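Local coordinates for protein pentafunctional AROM polypeptide (Schizosaccharomyces pombe, PDB 5SWV) that probably catalyses the dehydroquinate dehydratase and shikimate dehydrogenase steps of the shikimate pathway, as part of a five-activity polypeptide, at residues A[10-15]-A[215-220]; A[209-214]-A[231-236]. All blocks are in the same frame, centred on the assembly; numbering follows the deposited sequence.

Contact 1. Residues A[10-15]-A[215-220]; sequences KRSTFL and KFMTPV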
loop_
_atom_site.group_PDB
_atom_site.type_symbol
_atom_site.label_atom_id
_atom_site.label_comp_id
_atom_site.label_asym_id
_atom_site.label_seq_id
_atom_site.Cartn_x
_atom_site.Cartn_y
_atom_site.Cartn_z
ATOM N N LYS A 10 -8.884 -11.558 3.162
ATOM C CA LYS A 10 -10.276 -11.651 3.590
ATOM C C LYS A 10 -11.162 -10.661 2.849
ATOM O O LYS A 10 -12.181 -11.059 2.307
ATOM C CB LYS A 10 -10.408 -11.441 5.100
ATOM C CG LYS A 10 -10.109 -12.690 5.925
ATOM C CD LYS A 10 -11.014 -12.784 7.144
ATOM C CE LYS A 10 -12.459 -13.138 6.756
ATOM N NZ LYS A 10 -13.470 -12.513 7.655
ATOM N N ARG A 11 -10.756 -9.389 2.832
ATOM C CA ARG A 11 -11.522 -8.302 2.216
ATOM C C ARG A 11 -10.637 -7.411 1.379
ATOM O O ARG A 11 -9.662 -6.862 1.889
ATOM C CB ARG A 11 -12.157 -7.435 3.302
ATOM C CG ARG A 11 -13.369 -8.072 3.935
ATOM C CD ARG A 11 -13.808 -7.388 5.215
ATOM N NE ARG A 11 -15.017 -8.072 5.691
ATOM C CZ ARG A 11 -15.122 -8.839 6.782
ATOM N NH1 ARG A 11 -14.097 -9.024 7.629
ATOM N NH2 ARG A 11 -16.294 -9.412 7.044
ATOM N N SER A 12 -10.983 -7.241 0.111
ATOM C CA SER A 12 -10.294 -6.278 -0.746
ATOM C C SER A 12 -11.267 -5.227 -1.256
ATOM O O SER A 12 -12.481 -5.465 -1.331
ATOM C CB SER A 12 -9.579 -6.975 -1.913
ATOM O OG SER A 12 -10.190 -8.215 -2.245
ATOM N N THR A 13 -10.720 -4.057 -1.580
ATOM C CA THR A 13 -11.488 -2.950 -2.142
ATOM C C THR A 13 -10.660 -2.274 -3.205
ATOM O O THR A 13 -9.455 -2.428 -3.224
ATOM C CB THR A 13 -11.847 -1.894 -1.079
ATOM O OG1 THR A 13 -10.669 -1.197 -0.669
ATOM C CG2 THR A 13 -12.495 -2.533 0.143
ATOM N N PHE A 14 -11.305 -1.534 -4.096
ATOM C CA PHE A 14 -10.580 -0.724 -5.065
ATOM C C PHE A 14 -11.290 0.592 -5.353
ATOM O O PHE A 14 -12.526 0.660 -5.368
ATOM C CB PHE A 14 -10.306 -1.492 -6.351
ATOM C CG PHE A 14 -11.515 -1.737 -7.211
ATOM C CD1 PHE A 14 -11.926 -0.788 -8.147
ATOM C CD2 PHE A 14 -12.210 -2.953 -7.143
ATOM C CE1 PHE A 14 -13.024 -1.022 -8.972
ATOM C CE2 PHE A 14 -13.317 -3.192 -7.961
ATOM C CZ PHE A 14 -13.728 -2.218 -8.873
ATOM N N LEU A 15 -10.474 1.624 -5.578
ATOM C CA LEU A 15 -10.938 2.979 -5.817
ATOM C C LEU A 15 -11.396 3.138 -7.256
ATOM O O LEU A 15 -10.692 2.740 -8.170
ATOM C CB LEU A 15 -9.820 3.995 -5.533
ATOM C CG LEU A 15 -10.259 5.461 -5.543
ATOM C CD1 LEU A 15 -11.080 5.776 -4.297
ATOM C CD2 LEU A 15 -9.081 6.401 -5.653
ATOM N N LYS A 215 -17.217 -9.224 -0.192
ATOM C CA LYS A 215 -15.890 -9.127 0.446
ATOM C C LYS A 215 -14.785 -8.930 -0.558
ATOM O O LYS A 215 -13.872 -8.169 -0.312
ATOM C CB LYS A 215 -15.628 -10.341 1.332
ATOM C CG LYS A 215 -16.587 -10.344 2.518
ATOM C CD LYS A 215 -16.395 -11.501 3.486
ATOM C CE LYS A 215 -16.556 -12.838 2.778
ATOM N NZ LYS A 215 -17.121 -13.864 3.691
ATOM N N PHE A 216 -14.908 -9.585 -1.704
ATOM C CA PHE A 216 -13.878 -9.581 -2.727
ATOM C C PHE A 216 -14.001 -8.422 -3.716
ATOM O O PHE A 216 -14.942 -8.369 -4.505
ATOM C CB PHE A 216 -13.920 -10.904 -3.484
ATOM C CG PHE A 216 -12.859 -11.026 -4.518
ATOM C CD1 PHE A 216 -11.545 -11.270 -4.143
ATOM C CD2 PHE A 216 -13.163 -10.877 -5.868
ATOM C CE1 PHE A 216 -10.539 -11.377 -5.100
ATOM C CE2 PHE A 216 -12.167 -10.978 -6.832
ATOM C CZ PHE A 216 -10.849 -11.227 -6.448
ATOM N N MET A 217 -13.019 -7.513 -3.670
ATOM C CA MET A 217 -12.858 -6.386 -4.628
ATOM C C MET A 217 -14.107 -5.524 -4.791
ATOM O O MET A 217 -14.642 -5.390 -5.892
ATOM C CB MET A 217 -12.371 -6.883 -5.998
ATOM C CG MET A 217 -10.990 -7.517 -5.973
ATOM S SD MET A 217 -10.460 -8.070 -7.620
ATOM C CE MET A 217 -10.051 -6.493 -8.371
ATOM N N THR A 218 -14.555 -4.939 -3.683
ATOM C CA THR A 218 -15.676 -3.998 -3.699
ATOM C C THR A 218 -15.184 -2.650 -4.201
ATOM O O THR A 218 -14.116 -2.198 -3.790
ATOM C CB THR A 218 -16.286 -3.804 -2.293
ATOM O OG1 THR A 218 -16.774 -5.056 -1.810
ATOM C CG2 THR A 218 -17.437 -2.827 -2.328
ATOM N N PRO A 219 -15.943 -2.006 -5.103
ATOM C CA PRO A 219 -15.561 -0.638 -5.443
ATOM C C PRO A 219 -15.986 0.352 -4.371
ATOM O O PRO A 219 -17.057 0.216 -3.770
ATOM C CB PRO A 219 -16.283 -0.367 -6.759
ATOM C CG PRO A 219 -17.401 -1.327 -6.777
ATOM C CD PRO A 219 -16.938 -2.544 -6.039
ATOM N N VAL A 220 -15.114 1.326 -4.148
ATOM C CA VAL A 220 -15.336 2.413 -3.226
ATOM C C VAL A 220 -14.947 3.727 -3.891
ATOM O O VAL A 220 -14.270 3.742 -4.926
ATOM C CB VAL A 220 -14.521 2.245 -1.926
ATOM C CG1 VAL A 220 -14.894 0.948 -1.231
ATOM C CG2 VAL A 220 -13.013 2.312 -2.177
#

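Contact 2. Residues A[209-214]-A[231-236]; sequences LSRILN and PGQLTV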
loop_
_atom_site.group_PDB
_atom_site.type_symbol
_atom_site.label_atom_id
_atom_site.label_comp_id
_atom_site.label_asym_id
_atom_site.label_seq_id
_atom_site.Cartn_x
_atom_site.Cartn_y
_atom_site.Cartn_z
ATOM N N LEU A 209 -26.611 -2.686 1.179
ATOM C CA LEU A 209 -26.299 -3.906 1.936
ATOM C C LEU A 209 -25.387 -4.878 1.140
ATOM O O LEU A 209 -24.419 -5.421 1.699
ATOM C CB LEU A 209 -27.580 -4.643 2.355
ATOM C CG LEU A 209 -27.384 -5.948 3.140
ATOM C CD1 LEU A 209 -26.604 -5.757 4.431
ATOM C CD2 LEU A 209 -28.721 -6.586 3.444
ATOM N N SER A 210 -25.697 -5.105 -0.139
ATOM C CA SER A 210 -24.965 -6.095 -0.915
ATOM C C SER A 210 -23.509 -5.681 -1.136
ATOM O O SER A 210 -22.641 -6.533 -1.183
ATOM C CB SER A 210 -25.645 -6.366 -2.257
ATOM O OG SER A 210 -25.544 -5.250 -3.142
ATOM N N ARG A 211 -23.244 -4.381 -1.276
ATOM C CA ARG A 211 -21.859 -3.862 -1.377
ATOM C C ARG A 211 -21.074 -4.166 -0.107
ATOM O O ARG A 211 -19.924 -4.610 -0.157
ATOM C CB ARG A 211 -21.830 -2.338 -1.578
ATOM C CG ARG A 211 -22.374 -1.825 -2.905
ATOM C CD ARG A 211 -22.409 -0.313 -2.862
ATOM N NE ARG A 211 -22.867 0.331 -4.090
ATOM C CZ ARG A 211 -22.145 0.505 -5.194
ATOM N NH1 ARG A 211 -20.899 0.043 -5.285
ATOM N NH2 ARG A 211 -22.688 1.137 -6.228
ATOM N N ILE A 212 -21.726 -3.925 1.026
ATOM C CA ILE A 212 -21.159 -4.154 2.343
ATOM C C ILE A 212 -20.788 -5.624 2.542
ATOM O O ILE A 212 -19.716 -5.912 3.069
ATOM C CB ILE A 212 -22.136 -3.630 3.415
ATOM C CG1 ILE A 212 -22.130 -2.095 3.407
ATOM C CG2 ILE A 212 -21.811 -4.166 4.802
ATOM C CD1 ILE A 212 -23.408 -1.477 3.938
ATOM N N LEU A 213 -21.658 -6.531 2.094
ATOM C CA LEU A 213 -21.423 -7.989 2.180
ATOM C C LEU A 213 -20.482 -8.584 1.121
ATOM O O LEU A 213 -19.959 -9.695 1.310
ATOM C CB LEU A 213 -22.758 -8.749 2.106
ATOM C CG LEU A 213 -23.784 -8.446 3.202
ATOM C CD1 LEU A 213 -25.058 -9.258 2.983
ATOM C CD2 LEU A 213 -23.204 -8.697 4.584
ATOM N N ASN A 214 -20.286 -7.885 0.005
ATOM C CA ASN A 214 -19.335 -8.328 -1.008
ATOM C C ASN A 214 -17.885 -8.136 -0.545
ATOM O O ASN A 214 -17.378 -7.023 -0.506
ATOM C CB ASN A 214 -19.579 -7.583 -2.307
ATOM C CG ASN A 214 -18.605 -7.993 -3.391
ATOM O OD1 ASN A 214 -18.715 -9.065 -3.945
ATOM N ND2 ASN A 214 -17.634 -7.143 -3.676
ATOM N N PRO A 231 -24.809 4.623 -8.318
ATOM C CA PRO A 231 -25.674 4.869 -7.167
ATOM C C PRO A 231 -25.443 3.858 -6.056
ATOM O O PRO A 231 -25.363 2.641 -6.312
ATOM C CB PRO A 231 -27.090 4.703 -7.733
ATOM C CG PRO A 231 -26.966 4.888 -9.193
ATOM C CD PRO A 231 -25.604 4.356 -9.537
ATOM N N GLY A 232 -25.326 4.369 -4.838
ATOM C CA GLY A 232 -25.189 3.525 -3.672
ATOM C C GLY A 232 -23.761 3.319 -3.252
ATOM O O GLY A 232 -23.507 2.663 -2.259
ATOM N N GLN A 233 -22.816 3.888 -3.981
ATOM C CA GLN A 233 -21.415 3.644 -3.695
ATOM C C GLN A 233 -21.005 4.296 -2.393
ATOM O O GLN A 233 -21.422 5.414 -2.099
ATOM C CB GLN A 233 -20.560 4.193 -4.810
ATOM C CG GLN A 233 -19.095 3.814 -4.705
ATOM C CD GLN A 233 -18.317 4.272 -5.918
ATOM O OE1 GLN A 233 -18.704 5.237 -6.600
ATOM N NE2 GLN A 233 -17.209 3.582 -6.204
ATOM N N LEU A 234 -20.162 3.586 -1.650
ATOM C CA LEU A 234 -19.674 4.008 -0.343
ATOM C C LEU A 234 -18.192 4.374 -0.374
ATOM O O LEU A 234 -17.461 3.911 -1.229
ATOM C CB LEU A 234 -19.862 2.859 0.639
ATOM C CG LEU A 234 -21.299 2.415 0.893
ATOM C CD1 LEU A 234 -21.337 1.156 1.761
ATOM C CD2 LEU A 234 -22.104 3.547 1.536
ATOM N N THR A 235 -17.765 5.191 0.582
ATOM C CA THR A 235 -16.359 5.457 0.804
ATOM C C THR A 235 -15.804 4.326 1.660
ATOM O O THR A 235 -16.578 3.519 2.204
ATOM C CB THR A 235 -16.096 6.822 1.480
ATOM O OG1 THR A 235 -16.649 6.851 2.801
ATOM C CG2 THR A 235 -16.674 7.955 0.669
ATOM N N VAL A 236 -14.473 4.265 1.777
ATOM C CA VAL A 236 -13.818 3.263 2.627
ATOM C C VAL A 236 -14.238 3.421 4.082
ATOM O O VAL A 236 -14.506 2.430 4.767
ATOM C CB VAL A 236 -12.267 3.287 2.482
ATOM C CG1 VAL A 236 -11.563 2.549 3.619
ATOM C CG2 VAL A 236 -11.873 2.652 1.160
#

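Contact 1. Residues A[10-15]-A[215-220]
F14 and P219 lie side by side and point the same way, with P219 set over one face of the phenyl ring. The evidence for a CH-pi contact is P219 CB, 4.2 Å from the centroid of the F14 ring and 27° off its normal. M217 O approaches the same ring at its edge, near the ring plane, with F14 CE2 3.3 Å from it. F14 CG lies between the backbone N and the carbonyl carbon (chi1 72°), the rotamer from which the ring meets both P219 and M217 O.

Four backbone hydrogen bonds run between the segments. In the bridged part, F14 N donates to T218 O (2.9 Å) and F14 O accepts from V220 N (2.9 Å), the alternation of a parallel pair. T218 N donates to S12 O at 3.2 Å, and S12 N to K215 O at 3.1 Å. Before the strands begin, a side chain adds to the series: M217 N donates to S12 OG over 3.2 Å. In the strand order of the type I dehydroquinase (beta/alpha)8 barrel, these are the first and last strands, 13-17 and 218-220, so their pairing joins the two ends of the barrel sequence. The short strand segments run at 36° to each other.

T13, L15, T218 and V220 occupy the sheet face away from F14 and P219. Helix 236-245 packs there, meeting T13 through L239 and V220 through V236, which places that face outside the barrel. On the other face, P219 touches F201 of strand 198-203. F6 of helix 3-8 lies against both F216 and M217. At the solvent-facing end, R11 CG and K215 CB are 4.1 Å apart, an aliphatic contact between two cationic side chains. The R11 guanidinium turns instead to a salt bridge from NH2 to E248.

Contact 2. Residues A[209-214]-A[231-236]
Helix 208-213, the outer-layer element between strands 198-203 and 218-220 of the barrel, meets the loop after the eighth strand, with R211 reaching across to P231, G232 and Q233. The side chain is extended, NE anti to CB (chi3 178°), which carries NE outward to a place beside G232 O. NH2 donates to P231 O at 3.1 Å with an N-H...O angle of 164°. The carbonyl oxygen lies near the guanidinium plane, at its edge, whereas the donor stands 54° above the carbonyl plane. R211 NE is also 3.0 Å from G232 O, but the N-H is badly aligned with the oxygen, so proximity alone does not make this a hydrogen bond.

One face of the same guanidinium is covered by Q233 CA, which sits over its centre; R211 CZ is 3.6 Å from Q233 CA. The group is thus met at its edge by P231 O and over one face by Q233 CA, two residues further on. In type I dehydroquinases this loop, after the eighth strand of the barrel, borders the active site, and P231 lies close to a bound triethylene glycol, probably from the crystallisation liquor.

Beside the arginine, the contact is apolar: L234 CD1 meets I212 CG1 at 3.7 Å and I212 CD1 at 4.0 Å, the two side chains lying obliquely across one another.

Further out, R211 also touches F201 and M203 of strand 198-203 and P219 of strand 218-220. Q233 carries its own amide elsewhere, OE1 accepting from A229 N and NE2 bonding to T16 OG1.

How the contacts relate
Both contacts belong to the same dehydratase barrel, their centres about 9 Å apart, and strand 218-220 connects them. Contact 1 is the more buried, a strand pair whose cohesion is mainly backbone hydrogen bonding, with 600 Å² of surface buried. Contact 2 buries 215 Å² and lies partly in the open, on the helix and loop that flank that strand in sequence; R211 has the largest share, 94 Å², through one hydrogen bond and the packing of its guanidinium on the loop backbone. Their segments alternate along the chain. P219, which lies over F14 in contact 1, is also touched by R211 and Q233 of contact 2, while V220 CG2 meets V236 CG2 at 3.5 Å.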